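Local coordinates for mandelate racemase/muconate lactonizing enzyme-like protein (Roseovarius sp. TM1035, PDB 3RCY), which is of unproven substrate specificity but probably catalyses a magnesium-dependent reaction through an enolate intermediate, as in other members of the enolase superfamily, at residues I10-P15 with A375-Y380; G18-W24 with Y313-V317. One frame throughout, in Å; residues are numbered along the deposited sequence.

Contact 1 of 2, residues I10-P15 with A375-Y380; sequences IVTAPP and ARANPY
Ile10, near the end of strand 4-12, lays its longer branch against the guanidinium of Arg376, the two side chains crossing at about a right angle. Its CG1 stands 3.5 Å above the plane of that group, toward the rim, and CD1 comes within 3.6 Å of Arg376 NH1. With chi1 at -62°, CG1 lies beside the backbone N and CG2 stands anti to that N, where it packs on Ala375 CB at 3.9 Å. A branched aliphatic residue suits this place because it serves a flat cation and a methyl at once, while the charge itself is met by Glu372. Cut back to the single methyl of an alanine, this position would probably leave the Arg376 guanidinium without its apolar cover on this face and a gap beside Ala375 CB.

Asn378 contributes chiefly its backbone carbonyl. Ala13 N donates to Asn378 O over 2.9 Å, nearly straight at the hydrogen (167°) but tilted 26° from the carbonyl plane. Thr12 OG1 lies 3.0 Å from the same Asn378 O and 3.1 Å from Ala375 O, so its single proton has two acceptors to choose between. Ala13, small enough to sit close to the passing backbone, sets its CB 3.5 Å from Pro379 O and at the ring edge of Tyr380.

Two waters extend the polar seam: both donate to Val11 O, one also to Ala375 O, the other accepting from Tyr380 N. Backbone groups and water thus do most of the bonding, so the C-terminal segment is fixed to the end of strand 4-12 mainly by main-chain polarity, with apolar flanks at Ile10 and, round Tyr380 CB, at Val11 and Ala13.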
loop_
_atom_site.group_PDB
_atom_site.type_symbol
_atom_site.label_atom_id
_atom_site.label_comp_id
_atom_site.label_asym_id
_atom_site.label_seq_id
_atom_site.Cartn_x
_atom_site.Cartn_y
_atom_site.Cartn_z
ATOM N N ILE A 10 -27.030 -29.798 -29.653
ATOM C CA ILE A 10 -28.352 -30.197 -29.194
ATOM C C ILE A 10 -28.740 -29.361 -27.987
ATOM O O ILE A 10 -28.063 -29.389 -26.958
ATOM C CB ILE A 10 -28.412 -31.705 -28.828
ATOM C CG1 ILE A 10 -28.115 -32.577 -30.053
ATOM C CG2 ILE A 10 -29.789 -32.061 -28.247
ATOM C CD1 ILE A 10 -27.669 -33.990 -29.687
ATOM N N VAL A 11 -29.819 -28.603 -28.130
ATOM C CA VAL A 11 -30.374 -27.861 -27.008
ATOM C C VAL A 11 -31.520 -28.672 -26.418
ATOM O O VAL A 11 -32.476 -29.005 -27.118
ATOM C CB VAL A 11 -30.847 -26.457 -27.430
ATOM C CG1 VAL A 11 -31.436 -25.702 -26.235
ATOM C CG2 VAL A 11 -29.677 -25.678 -28.041
ATOM N N THR A 12 -31.403 -28.997 -25.134
ATOM C CA THR A 12 -32.365 -29.868 -24.480
ATOM C C THR A 12 -32.948 -29.233 -23.223
ATOM O O THR A 12 -32.231 -28.589 -22.443
ATOM C CB THR A 12 -31.773 -31.297 -24.225
ATOM O OG1 THR A 12 -32.791 -32.157 -23.712
ATOM C CG2 THR A 12 -30.579 -31.271 -23.267
ATOM N N ALA A 13 -34.253 -29.422 -23.043
ATOM C CA ALA A 13 -34.997 -28.845 -21.920
ATOM C C ALA A 13 -35.296 -29.884 -20.833
ATOM O O ALA A 13 -36.003 -30.862 -21.083
ATOM C CB ALA A 13 -36.297 -28.219 -22.417
ATOM N N PRO A 14 -34.768 -29.673 -19.618
ATOM C CA PRO A 14 -35.107 -30.566 -18.507
ATOM C C PRO A 14 -36.603 -30.466 -18.209
ATOM O O PRO A 14 -37.146 -29.356 -18.195
ATOM C CB PRO A 14 -34.314 -29.990 -17.327
ATOM C CG PRO A 14 -33.245 -29.139 -17.942
ATOM C CD PRO A 14 -33.835 -28.607 -19.212
ATOM N N PRO A 15 -37.268 -31.617 -17.988
ATOM C CA PRO A 15 -38.672 -31.646 -17.585
ATOM C C PRO A 15 -38.901 -30.922 -16.260
ATOM O O PRO A 15 -37.969 -30.772 -15.461
ATOM C CB PRO A 15 -38.959 -33.146 -17.416
ATOM C CG PRO A 15 -37.977 -33.816 -18.303
ATOM C CD PRO A 15 -36.740 -32.971 -18.226
ATOM N N ALA A 375 -32.162 -36.593 -25.286
ATOM C CA ALA A 375 -31.946 -35.148 -25.431
ATOM C C ALA A 375 -32.753 -34.575 -26.595
ATOM O O ALA A 375 -33.385 -33.528 -26.462
ATOM C CB ALA A 375 -30.464 -34.833 -25.610
ATOM N N ARG A 376 -32.722 -35.266 -27.732
ATOM C CA ARG A 376 -33.481 -34.848 -28.916
ATOM C C ARG A 376 -35.000 -34.968 -28.726
ATOM O O ARG A 376 -35.761 -34.195 -29.308
ATOM C CB ARG A 376 -33.030 -35.630 -30.152
ATOM C CG ARG A 376 -31.595 -35.360 -30.556
ATOM C CD ARG A 376 -31.294 -35.935 -31.932
ATOM N NE ARG A 376 -29.924 -35.641 -32.350
ATOM C CZ ARG A 376 -29.520 -34.470 -32.841
ATOM N NH1 ARG A 376 -28.251 -34.300 -33.190
ATOM N NH2 ARG A 376 -30.374 -33.464 -32.974
ATOM N N ALA A 377 -35.433 -35.921 -27.902
ATOM C CA ALA A 377 -36.858 -36.076 -27.580
ATOM C C ALA A 377 -37.331 -34.998 -26.601
ATOM O O ALA A 377 -38.522 -34.903 -26.289
ATOM C CB ALA A 377 -37.141 -37.477 -27.021
ATOM N N ASN A 378 -36.395 -34.178 -26.125
ATOM C CA ASN A 378 -36.717 -33.114 -25.184
ATOM C C ASN A 378 -36.211 -31.746 -25.663
ATOM O O ASN A 378 -35.304 -31.177 -25.054
ATOM C CB ASN A 378 -36.168 -33.454 -23.786
ATOM C CG ASN A 378 -36.956 -34.560 -23.101
ATOM O OD1 ASN A 378 -36.684 -35.750 -23.290
ATOM N ND2 ASN A 378 -37.927 -34.169 -22.288
ATOM N N PRO A 379 -36.798 -31.216 -26.761
ATOM C CA PRO A 379 -36.325 -29.935 -27.288
ATOM C C PRO A 379 -36.765 -28.769 -26.411
ATOM O O PRO A 379 -37.690 -28.907 -25.605
ATOM C CB PRO A 379 -37.007 -29.848 -28.662
ATOM C CG PRO A 379 -38.280 -30.605 -28.490
ATOM C CD PRO A 379 -37.955 -31.732 -27.528
ATOM N N TYR A 380 -36.104 -27.629 -26.564
ATOM C CA TYR A 380 -36.519 -26.444 -25.841
ATOM C C TYR A 380 -37.400 -25.581 -26.738
ATOM O O TYR A 380 -36.978 -25.183 -27.820
ATOM C CB TYR A 380 -35.320 -25.649 -25.330
ATOM C CG TYR A 380 -35.714 -24.341 -24.681
ATOM C CD1 TYR A 380 -36.449 -24.329 -23.496
ATOM C CD2 TYR A 380 -35.355 -23.114 -25.253
ATOM C CE1 TYR A 380 -36.824 -23.144 -22.894
ATOM C CE2 TYR A 380 -35.721 -21.911 -24.653
ATOM C CZ TYR A 380 -36.448 -21.936 -23.470
ATOM O OH TYR A 380 -36.827 -20.767 -22.854
HETATM O O HOH W 1 -33.417 -31.247 -28.182
HETATM O O HOH W 2 -34.030 -27.514 -28.650
#

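Contact 2 of 2, residues G18-W24 with Y313-V317; sequences GWGGRYW and YAGPV
Two CH-pi contacts dominate the meeting of Gly20 with Tyr313 and of Trp24 with Gly315. Gly20 CA sits over the centre of the Tyr313 ring, 3.7 Å from its centroid and 10° off the normal. In the reverse sense, Gly315 CA lies 3.3 Å from the centroid of the six-membered ring of Trp24. Each ring therefore receives a glycine of the other segment, which has no side chain to hold it off. A CB on Gly315 would run into Trp24 CE3, and one on Gly20 would strike Trp24 CZ2. Gly20 also takes the third place of the type II turn from Gly18 to Gly21, where its positive phi would jam a side chain against the preceding carbonyl.

Apolar packing extends the tryptophan surface: Pro316 CD approaches Trp24 CZ3 to 3.6 Å, the two side chains crossing at about a right angle. With chi1 at -57°, Trp24 CG stands anti to its own carbonyl carbon, and the indole reaches over the Ala314-Gly315 peptide.

The hydrogen bonds lie inside the 18-24 segment or run to residues beyond both segments. Trp24 NE1 donates to Gly20 O over 2.8 Å, in the indole plane but from above the carbonyl plane, pinning the turn to the ring. Gly315 N, at the N-cap of helix 316-327, bonds to Glu40, and Ala314 O to His343.

No hydrogen bond joins the segments, so the fit rests largely on ring faces against glycine backbone, with Pro316 at the side. It seats the N-terminal domain on the barrel beside Tyr313, whose side chain is about 7 Å from the bound magnesium, consistent with the capping-domain loop that closes over the active site in enolase-superfamily enzymes.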
loop_
_atom_site.group_PDB
_atom_site.type_symbol
_atom_site.label_atom_id
_atom_site.label_comp_id
_atom_site.label_asym_id
_atom_site.label_seq_id
_atom_site.Cartn_x
_atom_site.Cartn_y
_atom_site.Cartn_z
ATOM N N GLY A 18 -37.669 -28.823 -13.350
ATOM C CA GLY A 18 -36.589 -28.236 -14.150
ATOM C C GLY A 18 -35.364 -27.734 -13.408
ATOM O O GLY A 18 -34.834 -26.659 -13.735
ATOM N N TRP A 19 -34.893 -28.501 -12.426
ATOM C CA TRP A 19 -33.656 -28.144 -11.713
ATOM C C TRP A 19 -32.455 -28.237 -12.644
ATOM O O TRP A 19 -32.258 -29.253 -13.316
ATOM C CB TRP A 19 -33.424 -29.024 -10.482
ATOM C CG TRP A 19 -34.588 -29.138 -9.536
ATOM C CD1 TRP A 19 -34.946 -30.243 -8.819
ATOM C CD2 TRP A 19 -35.539 -28.113 -9.194
ATOM N NE1 TRP A 19 -36.056 -29.977 -8.056
ATOM C CE2 TRP A 19 -36.443 -28.679 -8.263
ATOM C CE3 TRP A 19 -35.711 -26.770 -9.577
ATOM C CZ2 TRP A 19 -37.516 -27.955 -7.716
ATOM C CZ3 TRP A 19 -36.779 -26.046 -9.036
ATOM C CH2 TRP A 19 -37.666 -26.643 -8.109
ATOM N N GLY A 20 -31.660 -27.172 -12.674
ATOM C CA GLY A 20 -30.571 -27.052 -13.628
ATOM C C GLY A 20 -30.846 -26.048 -14.740
ATOM O O GLY A 20 -30.000 -25.864 -15.615
ATOM N N GLY A 21 -32.016 -25.405 -14.713
ATOM C CA GLY A 21 -32.325 -24.307 -15.644
ATOM C C GLY A 21 -33.251 -24.676 -16.796
ATOM O O GLY A 21 -33.683 -25.823 -16.912
ATOM N N ARG A 22 -33.543 -23.700 -17.656
ATOM C CA ARG A 22 -34.531 -23.878 -18.733
ATOM C C ARG A 22 -34.066 -24.797 -19.866
ATOM O O ARG A 22 -34.880 -25.503 -20.464
ATOM C CB ARG A 22 -34.968 -22.525 -19.309
ATOM C CG ARG A 22 -35.945 -21.754 -18.430
ATOM C CD ARG A 22 -36.505 -20.541 -19.176
ATOM N NE ARG A 22 -37.489 -19.807 -18.379
ATOM C CZ ARG A 22 -37.191 -18.900 -17.451
ATOM N NH1 ARG A 22 -35.923 -18.593 -17.177
ATOM N NH2 ARG A 22 -38.168 -18.298 -16.784
ATOM N N TYR A 23 -32.770 -24.776 -20.170
ATOM C CA TYR A 23 -32.213 -25.611 -21.238
ATOM C C TYR A 23 -30.716 -25.799 -21.036
ATOM O O TYR A 23 -30.056 -24.972 -20.387
ATOM C CB TYR A 23 -32.485 -25.007 -22.636
ATOM C CG TYR A 23 -31.981 -23.586 -22.757
ATOM C CD1 TYR A 23 -30.629 -23.328 -23.007
ATOM C CD2 TYR A 23 -32.846 -22.495 -22.583
ATOM C CE1 TYR A 23 -30.150 -22.038 -23.079
ATOM C CE2 TYR A 23 -32.372 -21.188 -22.666
ATOM C CZ TYR A 23 -31.019 -20.967 -22.909
ATOM O OH TYR A 23 -30.517 -19.681 -22.983
ATOM N N TRP A 24 -30.193 -26.883 -21.602
ATOM C CA TRP A 24 -28.760 -27.164 -21.597
ATOM C C TRP A 24 -28.265 -27.223 -23.032
ATOM O O TRP A 24 -28.949 -27.749 -23.909
ATOM C CB TRP A 24 -28.462 -28.489 -20.888
ATOM C CG TRP A 24 -28.963 -28.554 -19.472
ATOM C CD1 TRP A 24 -29.089 -27.512 -18.593
ATOM C CD2 TRP A 24 -29.388 -29.724 -18.768
ATOM N NE1 TRP A 24 -29.576 -27.964 -17.388
ATOM C CE2 TRP A 24 -29.767 -29.317 -17.467
ATOM C CE3 TRP A 24 -29.483 -31.078 -19.108
ATOM C CZ2 TRP A 24 -30.239 -30.216 -16.506
ATOM C CZ3 TRP A 24 -29.946 -31.976 -18.146
ATOM C CH2 TRP A 24 -30.324 -31.538 -16.865
ATOM N N TYR A 313 -25.015 -25.457 -12.323
ATOM C CA TYR A 313 -26.451 -25.291 -12.494
ATOM C C TYR A 313 -26.753 -25.513 -13.960
ATOM O O TYR A 313 -27.117 -24.593 -14.689
ATOM C CB TYR A 313 -26.990 -23.943 -11.979
ATOM C CG TYR A 313 -28.463 -24.058 -11.667
ATOM C CD1 TYR A 313 -28.897 -24.827 -10.584
ATOM C CD2 TYR A 313 -29.428 -23.462 -12.485
ATOM C CE1 TYR A 313 -30.250 -24.978 -10.301
ATOM C CE2 TYR A 313 -30.794 -23.602 -12.209
ATOM C CZ TYR A 313 -31.193 -24.364 -11.116
ATOM O OH TYR A 313 -32.531 -24.530 -10.827
ATOM N N ALA A 314 -26.573 -26.762 -14.375
ATOM C CA ALA A 314 -26.611 -27.148 -15.773
ATOM C C ALA A 314 -26.699 -28.670 -15.835
ATOM O O ALA A 314 -27.034 -29.315 -14.838
ATOM C CB ALA A 314 -25.364 -26.638 -16.489
ATOM N N GLY A 315 -26.391 -29.245 -16.993
ATOM C CA GLY A 315 -26.578 -30.679 -17.204
ATOM C C GLY A 315 -25.437 -31.553 -16.717
ATOM O O GLY A 315 -24.426 -31.050 -16.206
ATOM N N PRO A 316 -25.598 -32.879 -16.869
ATOM C CA PRO A 316 -24.663 -33.876 -16.354
ATOM C C PRO A 316 -23.365 -33.980 -17.160
ATOM O O PRO A 316 -22.410 -34.610 -16.701
ATOM C CB PRO A 316 -25.457 -35.179 -16.472
ATOM C CG PRO A 316 -26.392 -34.934 -17.626
ATOM C CD PRO A 316 -26.786 -33.503 -17.484
ATOM N N VAL A 317 -23.342 -33.396 -18.354
ATOM C CA VAL A 317 -22.133 -33.392 -19.179
ATOM C C VAL A 317 -21.126 -32.401 -18.604
ATOM O O VAL A 317 -19.961 -32.744 -18.400
ATOM C CB VAL A 317 -22.430 -33.082 -20.682
ATOM C CG1 VAL A 317 -21.131 -32.900 -21.465
ATOM C CG2 VAL A 317 -23.262 -34.204 -21.309
#

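How the contacts relate
From the N terminus, strand 4-12 ends within 10-15, and the loop that follows, 18-24, leads into strand 24-31 at Trp24. The chain passes through the three-stranded sheet and round the barrel to reach 313-317, where contact 2 closes its loop; only at the end of helix 372-376 does 375-380 return to close contact 1. Contact 2 is therefore nested inside contact 1. Contact 2 ties the N-terminal domain to the barrel, while contact 1 brings the C-terminal segment back onto the N-terminal sheet. Their centres lie 10 Å apart and they meet directly: Thr12 O probably accepts from Trp24 N at 2.8 Å, and Pro14 packs on the Trp24 ring.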